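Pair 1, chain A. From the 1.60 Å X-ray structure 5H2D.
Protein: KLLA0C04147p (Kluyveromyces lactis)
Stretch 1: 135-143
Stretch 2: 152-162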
# COMPACT_ATOMS: atom_id res chain seq x y z
N ASP A 135 -12.81 -13.47 3.40
CA ASP A 135 -14.03 -12.95 2.78
C ASP A 135 -13.78 -12.36 1.40
O ASP A 135 -14.74 -12.20 0.63
CB ASP A 135 -14.68 -11.89 3.69
CG ASP A 135 -13.74 -10.73 4.03
OD1 ASP A 135 -12.54 -10.98 4.30
OD2 ASP A 135 -14.21 -9.58 4.06
N LYS A 136 -12.53 -12.03 1.07
CA LYS A 136 -12.16 -11.48 -0.22
C LYS A 136 -11.26 -12.42 -1.02
O LYS A 136 -10.92 -12.10 -2.17
CB LYS A 136 -11.44 -10.14 -0.03
CG LYS A 136 -12.21 -9.12 0.80
CD LYS A 136 -13.56 -8.82 0.17
CE LYS A 136 -14.29 -7.73 0.93
NZ LYS A 136 -13.73 -6.39 0.65
N SER A 137 -10.85 -13.54 -0.44
CA SER A 137 -10.01 -14.54 -1.10
C SER A 137 -8.64 -14.00 -1.51
O SER A 137 -8.08 -14.44 -2.52
CB SER A 137 -10.73 -15.15 -2.30
OG SER A 137 -11.85 -15.91 -1.87
N TYR A 138 -8.05 -13.07 -0.74
CA TYR A 138 -6.68 -12.67 -1.05
C TYR A 138 -5.77 -12.83 0.16
O TYR A 138 -6.20 -12.87 1.31
CB TYR A 138 -6.60 -11.22 -1.59
CG TYR A 138 -6.87 -10.08 -0.63
CD1 TYR A 138 -5.97 -9.75 0.37
CD2 TYR A 138 -7.99 -9.26 -0.78
CE1 TYR A 138 -6.19 -8.69 1.23
CE2 TYR A 138 -8.23 -8.18 0.06
CZ TYR A 138 -7.32 -7.90 1.07
OH TYR A 138 -7.55 -6.83 1.91
N ARG A 139 -4.47 -12.94 -0.14
CA ARG A 139 -3.42 -12.99 0.87
C ARG A 139 -2.37 -11.96 0.49
O ARG A 139 -1.98 -11.87 -0.68
CB ARG A 139 -2.80 -14.39 0.99
CG ARG A 139 -1.99 -14.85 -0.23
CD ARG A 139 -1.59 -16.32 -0.08
NE ARG A 139 -0.55 -16.67 -1.03
CZ ARG A 139 -0.06 -17.89 -1.21
NH1 ARG A 139 -0.56 -18.91 -0.51
NH2 ARG A 139 0.90 -18.10 -2.08
N PHE A 140 -1.92 -11.19 1.48
CA PHE A 140 -0.89 -10.17 1.34
C PHE A 140 0.29 -10.54 2.22
O PHE A 140 0.11 -10.92 3.37
CB PHE A 140 -1.43 -8.79 1.76
CG PHE A 140 -0.37 -7.72 1.91
CD1 PHE A 140 -0.03 -6.91 0.83
CD2 PHE A 140 0.27 -7.51 3.13
CE1 PHE A 140 0.94 -5.92 0.97
CE2 PHE A 140 1.24 -6.52 3.27
CZ PHE A 140 1.56 -5.73 2.19
N PHE A 141 1.50 -10.38 1.69
CA PHE A 141 2.69 -10.62 2.48
C PHE A 141 3.75 -9.59 2.11
O PHE A 141 3.88 -9.21 0.94
CB PHE A 141 3.27 -12.02 2.26
CG PHE A 141 4.47 -12.28 3.10
CD1 PHE A 141 4.34 -12.44 4.48
CD2 PHE A 141 5.73 -12.31 2.54
CE1 PHE A 141 5.46 -12.66 5.27
CE2 PHE A 141 6.86 -12.53 3.34
CZ PHE A 141 6.71 -12.70 4.70
N THR A 142 4.52 -9.15 3.10
CA THR A 142 5.60 -8.20 2.84
C THR A 142 6.74 -8.46 3.81
O THR A 142 6.53 -8.88 4.96
CB THR A 142 5.09 -6.74 2.94
OG1 THR A 142 6.15 -5.84 2.64
CG2 THR A 142 4.58 -6.43 4.34
N GLU A 143 7.97 -8.22 3.33
CA GLU A 143 9.18 -8.32 4.14
C GLU A 143 9.98 -7.04 3.97
O GLU A 143 10.10 -6.51 2.87
CB GLU A 143 10.06 -9.51 3.71
CG GLU A 143 11.38 -9.62 4.47
CD GLU A 143 12.22 -10.84 4.07
OE1 GLU A 143 13.24 -11.10 4.72
OE2 GLU A 143 11.84 -11.54 3.11
N SER A 152 10.71 -2.15 1.34
CA SER A 152 9.78 -3.24 1.59
C SER A 152 9.46 -3.92 0.26
O SER A 152 9.31 -3.25 -0.76
CB SER A 152 8.47 -2.73 2.22
OG SER A 152 8.72 -1.73 3.21
N ALA A 153 9.39 -5.25 0.26
CA ALA A 153 8.91 -6.01 -0.89
C ALA A 153 7.56 -6.60 -0.55
O ALA A 153 7.38 -7.11 0.56
CB ALA A 153 9.89 -7.13 -1.26
N THR A 154 6.62 -6.58 -1.50
CA THR A 154 5.29 -7.12 -1.25
C THR A 154 4.94 -8.23 -2.24
O THR A 154 5.54 -8.36 -3.31
CB THR A 154 4.18 -6.07 -1.35
OG1 THR A 154 3.92 -5.79 -2.73
CG2 THR A 154 4.58 -4.77 -0.62
N TRP A 155 3.92 -9.00 -1.88
CA TRP A 155 3.41 -10.04 -2.77
C TRP A 155 1.98 -10.34 -2.35
O TRP A 155 1.76 -10.89 -1.26
CB TRP A 155 4.28 -11.30 -2.67
CG TRP A 155 4.29 -12.20 -3.89
CD1 TRP A 155 3.56 -13.34 -4.07
CD2 TRP A 155 5.12 -12.06 -5.04
NE1 TRP A 155 3.88 -13.92 -5.28
CE2 TRP A 155 4.83 -13.15 -5.89
CE3 TRP A 155 6.08 -11.12 -5.44
CZ2 TRP A 155 5.46 -13.31 -7.13
CZ3 TRP A 155 6.71 -11.29 -6.65
CH2 TRP A 155 6.40 -12.38 -7.49
N THR A 156 1.02 -9.96 -3.19
CA THR A 156 -0.41 -10.16 -2.93
C THR A 156 -0.98 -11.08 -4.00
O THR A 156 -0.66 -10.93 -5.19
CB THR A 156 -1.19 -8.84 -2.95
OG1 THR A 156 -0.50 -7.86 -2.14
CG2 THR A 156 -2.57 -9.03 -2.38
N GLU A 157 -1.81 -12.03 -3.59
CA GLU A 157 -2.36 -13.01 -4.52
C GLU A 157 -3.84 -13.25 -4.24
O GLU A 157 -4.27 -13.28 -3.09
CB GLU A 157 -1.59 -14.32 -4.44
CG GLU A 157 -0.12 -14.19 -4.76
CD GLU A 157 0.65 -15.40 -4.30
OE1 GLU A 157 1.08 -15.42 -3.13
OE2 GLU A 157 0.79 -16.34 -5.11
N SER A 158 -4.60 -13.46 -5.32
CA SER A 158 -6.04 -13.66 -5.27
C SER A 158 -6.40 -14.51 -6.47
O SER A 158 -5.59 -14.63 -7.41
CB SER A 158 -6.78 -12.31 -5.33
OG SER A 158 -8.10 -12.37 -4.84
N PRO A 159 -7.58 -15.14 -6.49
CA PRO A 159 -7.91 -15.98 -7.65
C PRO A 159 -7.87 -15.23 -8.98
O PRO A 159 -7.40 -15.78 -9.98
CB PRO A 159 -9.31 -16.50 -7.32
CG PRO A 159 -9.33 -16.58 -5.84
CD PRO A 159 -8.54 -15.34 -5.39
N LYS A 160 -8.30 -13.96 -9.01
CA LYS A 160 -8.42 -13.24 -10.27
C LYS A 160 -7.32 -12.21 -10.50
O LYS A 160 -7.26 -11.62 -11.58
CB LYS A 160 -9.78 -12.54 -10.35
CG LYS A 160 -10.97 -13.48 -10.19
CD LYS A 160 -12.28 -12.78 -10.54
CE LYS A 160 -13.46 -13.72 -10.35
NZ LYS A 160 -14.47 -13.57 -11.44
N TRP A 161 -6.45 -11.96 -9.52
CA TRP A 161 -5.45 -10.92 -9.69
C TRP A 161 -4.32 -11.12 -8.68
O TRP A 161 -4.53 -11.66 -7.59
CB TRP A 161 -6.05 -9.51 -9.51
CG TRP A 161 -6.82 -9.33 -8.22
CD1 TRP A 161 -8.16 -9.49 -8.04
CD2 TRP A 161 -6.28 -8.95 -6.94
NE1 TRP A 161 -8.50 -9.24 -6.73
CE2 TRP A 161 -7.37 -8.91 -6.03
CE3 TRP A 161 -5.00 -8.63 -6.48
CZ2 TRP A 161 -7.20 -8.57 -4.69
CZ3 TRP A 161 -4.84 -8.30 -5.14
CH2 TRP A 161 -5.93 -8.27 -4.26
N ASP A 162 -3.13 -10.69 -9.07
CA ASP A 162 -1.99 -10.58 -8.17
C ASP A 162 -1.53 -9.12 -8.15
O ASP A 162 -1.83 -8.34 -9.05
CB ASP A 162 -0.82 -11.46 -8.61
CG ASP A 162 -1.22 -12.91 -8.80
OD1 ASP A 162 -1.99 -13.44 -7.97
OD2 ASP A 162 -0.76 -13.50 -9.81
O HOH W 1 -9.92 -10.36 -4.01

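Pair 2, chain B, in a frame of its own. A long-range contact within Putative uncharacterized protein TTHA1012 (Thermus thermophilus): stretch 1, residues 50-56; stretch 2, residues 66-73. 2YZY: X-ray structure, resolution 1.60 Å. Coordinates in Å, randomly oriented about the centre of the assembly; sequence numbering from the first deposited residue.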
# COMPACT_ATOMS: atom_id res chain seq x y z
N ALA B 50 4.14 -5.73 15.45
CA ALA B 50 3.86 -4.54 16.26
C ALA B 50 2.67 -3.76 15.71
O ALA B 50 2.31 -2.71 16.23
CB ALA B 50 5.10 -3.64 16.29
N ARG B 51 2.06 -4.29 14.65
CA ARG B 51 0.92 -3.64 14.01
C ARG B 51 1.28 -2.22 13.61
O ARG B 51 0.49 -1.29 13.78
CB ARG B 51 -0.29 -3.63 14.95
CG ARG B 51 -0.93 -4.99 15.18
CD ARG B 51 -2.28 -4.84 15.87
NE ARG B 51 -2.98 -6.12 16.01
CZ ARG B 51 -2.57 -7.11 16.79
NH1 ARG B 51 -1.46 -6.98 17.50
NH2 ARG B 51 -3.27 -8.24 16.85
N LEU B 52 2.48 -2.05 13.07
CA LEU B 52 2.97 -0.75 12.62
C LEU B 52 3.17 -0.74 11.11
O LEU B 52 3.69 -1.70 10.54
CB LEU B 52 4.30 -0.42 13.30
CG LEU B 52 4.33 -0.16 14.81
CD1 LEU B 52 5.75 0.26 15.20
CD2 LEU B 52 3.33 0.92 15.18
N PHE B 53 2.78 0.36 10.48
CA PHE B 53 2.89 0.51 9.03
C PHE B 53 3.29 1.96 8.77
O PHE B 53 2.80 2.87 9.44
CB PHE B 53 1.52 0.22 8.41
CG PHE B 53 1.55 -0.02 6.92
CD1 PHE B 53 2.12 -1.18 6.40
CD2 PHE B 53 0.95 0.89 6.05
CE1 PHE B 53 2.08 -1.44 5.04
CE2 PHE B 53 0.91 0.64 4.68
CZ PHE B 53 1.47 -0.53 4.17
N ARG B 54 4.19 2.19 7.82
CA ARG B 54 4.62 3.55 7.50
C ARG B 54 4.74 3.71 5.99
O ARG B 54 5.26 2.84 5.31
CB ARG B 54 5.97 3.87 8.16
CG ARG B 54 6.46 5.31 7.95
CD ARG B 54 7.77 5.56 8.69
NE ARG B 54 8.34 6.89 8.45
CZ ARG B 54 8.43 7.85 9.36
NH1 ARG B 54 7.98 7.66 10.59
NH2 ARG B 54 9.01 9.00 9.05
N VAL B 55 4.22 4.82 5.48
CA VAL B 55 4.29 5.11 4.05
C VAL B 55 4.96 6.46 3.90
O VAL B 55 4.57 7.44 4.55
CB VAL B 55 2.89 5.15 3.41
CG1 VAL B 55 3.00 5.46 1.92
CG2 VAL B 55 2.17 3.82 3.64
N GLU B 56 6.00 6.52 3.07
CA GLU B 56 6.75 7.76 2.85
C GLU B 56 6.61 8.17 1.39
O GLU B 56 6.94 7.40 0.49
CB GLU B 56 8.23 7.53 3.21
CG GLU B 56 8.42 7.22 4.69
CD GLU B 56 9.85 6.92 5.08
OE1 GLU B 56 10.76 7.12 4.24
OE2 GLU B 56 10.06 6.49 6.23
N ASN B 66 6.09 13.93 2.72
CA ASN B 66 5.02 13.54 3.63
C ASN B 66 5.19 12.08 4.02
O ASN B 66 5.86 11.31 3.33
CB ASN B 66 3.64 13.65 2.96
CG ASN B 66 3.22 15.07 2.69
OD1 ASN B 66 4.01 16.00 2.82
ND2 ASN B 66 1.96 15.24 2.31
N PHE B 67 4.58 11.69 5.13
CA PHE B 67 4.60 10.29 5.52
C PHE B 67 3.39 10.01 6.39
O PHE B 67 2.80 10.93 6.98
CB PHE B 67 5.92 9.90 6.21
CG PHE B 67 6.15 10.52 7.56
CD1 PHE B 67 5.54 9.99 8.70
CD2 PHE B 67 7.01 11.60 7.70
CE1 PHE B 67 5.80 10.53 9.96
CE2 PHE B 67 7.27 12.15 8.95
CZ PHE B 67 6.66 11.62 10.09
N THR B 68 3.00 8.75 6.42
CA THR B 68 1.87 8.31 7.22
C THR B 68 2.31 7.16 8.09
O THR B 68 2.98 6.23 7.62
CB THR B 68 0.72 7.83 6.32
OG1 THR B 68 0.29 8.89 5.47
CG2 THR B 68 -0.45 7.35 7.16
N VAL B 69 1.96 7.21 9.37
CA VAL B 69 2.29 6.13 10.29
C VAL B 69 0.97 5.57 10.78
O VAL B 69 0.11 6.32 11.25
CB VAL B 69 3.12 6.62 11.49
CG1 VAL B 69 3.38 5.45 12.44
CG2 VAL B 69 4.43 7.21 11.01
N ILE B 70 0.79 4.27 10.64
CA ILE B 70 -0.45 3.65 11.08
C ILE B 70 -0.18 2.65 12.19
O ILE B 70 0.74 1.84 12.12
CB ILE B 70 -1.16 2.92 9.91
CG1 ILE B 70 -1.44 3.90 8.77
CG2 ILE B 70 -2.47 2.31 10.40
CD1 ILE B 70 -1.97 3.26 7.52
N THR B 71 -0.99 2.74 13.24
CA THR B 71 -0.88 1.83 14.37
C THR B 71 -2.29 1.28 14.60
O THR B 71 -3.23 1.69 13.92
CB THR B 71 -0.42 2.56 15.65
OG1 THR B 71 -1.41 3.52 16.04
CG2 THR B 71 0.90 3.28 15.40
N GLU B 72 -2.43 0.35 15.53
CA GLU B 72 -3.74 -0.21 15.81
C GLU B 72 -4.62 0.86 16.43
O GLU B 72 -5.84 0.88 16.23
CB GLU B 72 -3.63 -1.40 16.76
CG GLU B 72 -3.18 -1.03 18.17
CD GLU B 72 -3.39 -2.16 19.16
OE1 GLU B 72 -3.05 -1.97 20.35
OE2 GLU B 72 -3.91 -3.22 18.76
N LYS B 73 -3.99 1.76 17.18
CA LYS B 73 -4.71 2.83 17.88
C LYS B 73 -4.97 4.09 17.06
O LYS B 73 -6.09 4.58 17.03
CB LYS B 73 -3.96 3.20 19.16
CG LYS B 73 -4.64 4.29 19.98
CD LYS B 73 -3.83 4.63 21.22
CE LYS B 73 -4.52 5.71 22.04
NZ LYS B 73 -4.75 6.95 21.24
O HOH W 2 0.16 -0.72 16.90

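Pair 1 and pair 2 are each two antiparallel strands, and their backbones superpose with an RMSD of 0.4 Å over 14 central residues. The register is the same: A:Arg139 with A:Glu157 falls on B:Phe53 with B:Ile70, A:Phe140 with A:Thr156 on B:Arg54 with B:Val69, and A:Phe141 with A:Trp155 on B:Val55 with B:Thr68. Hydrogen-bonded and non-hydrogen-bonded pairs therefore alternate in step. In pair 1, A:Glu157 N donates to A:Arg139 O at 2.9 Å and A:Arg139 N to A:Glu157 O at 3.0 Å; in pair 2, B:Ile70 N reaches B:Phe53 O at 2.7 Å and B:Phe53 N reaches B:Ile70 O at 3.0 Å. Because these bonds involve only main-chain atoms, the frame tolerates very different side chains.

The clearest exchange occurs at this matched pair. In pair 1 the position holds a salt bridge: the extended A:Arg139 brings its guanidinium edge to the carboxylate, with A:Glu157 OE1 receiving both A:Arg139 NE and A:Arg139 NH2 at 2.9 Å. Long, flexible chains suit this place because their charged ends can converge although the CA atoms lie 5.5 Å apart. Pair 2 fills it with hydrocarbon, B:Phe53 CD2 lying 4.0 Å from B:Ile70 CD1; here bulk and shape do what charge does in pair 1.

On the other face the roles turn about. A:Phe140 presents its ring edge to a hydroxyl, A:Phe140 CD1 to A:Thr156 OG1 being 3.2 Å, and its ring also approaches A:Thr154. The matching B:Arg54 instead lays its flat guanidinium on the ring of B:Phe67, the counterpart of A:Thr154. B:Arg54 CZ sits 3.8 Å from the centroid of the B:Phe67 ring, a cation-pi contact over the face. The same arginine is held along its own strand by a salt bridge from B:Arg54 NE to B:Glu56 OE2 at 2.8 Å. At the position of that glutamate, pair 1 has the compact A:Thr142, whose OG1 donates to A:Ala153 O across the strands at 2.7 Å.

Near the start of the first strand, A:Tyr138 matches B:Leu52. The tyrosine packs A:Tyr138 CB 4.0 Å from A:Trp161 CH2, its ring oblique to the indole, whereas the branched leucine places B:Leu52 CD2 3.4 Å from B:Thr71 CG2. Water also joins both pairs: water 1 donates to A:Lys136 O at 2.7 Å and hydrogen-bonds A:Ser158 OG at 2.8 Å, while water 2 donates to B:Ala50 O at 3.0 Å and accepts from B:Glu72 N at 3.1 Å.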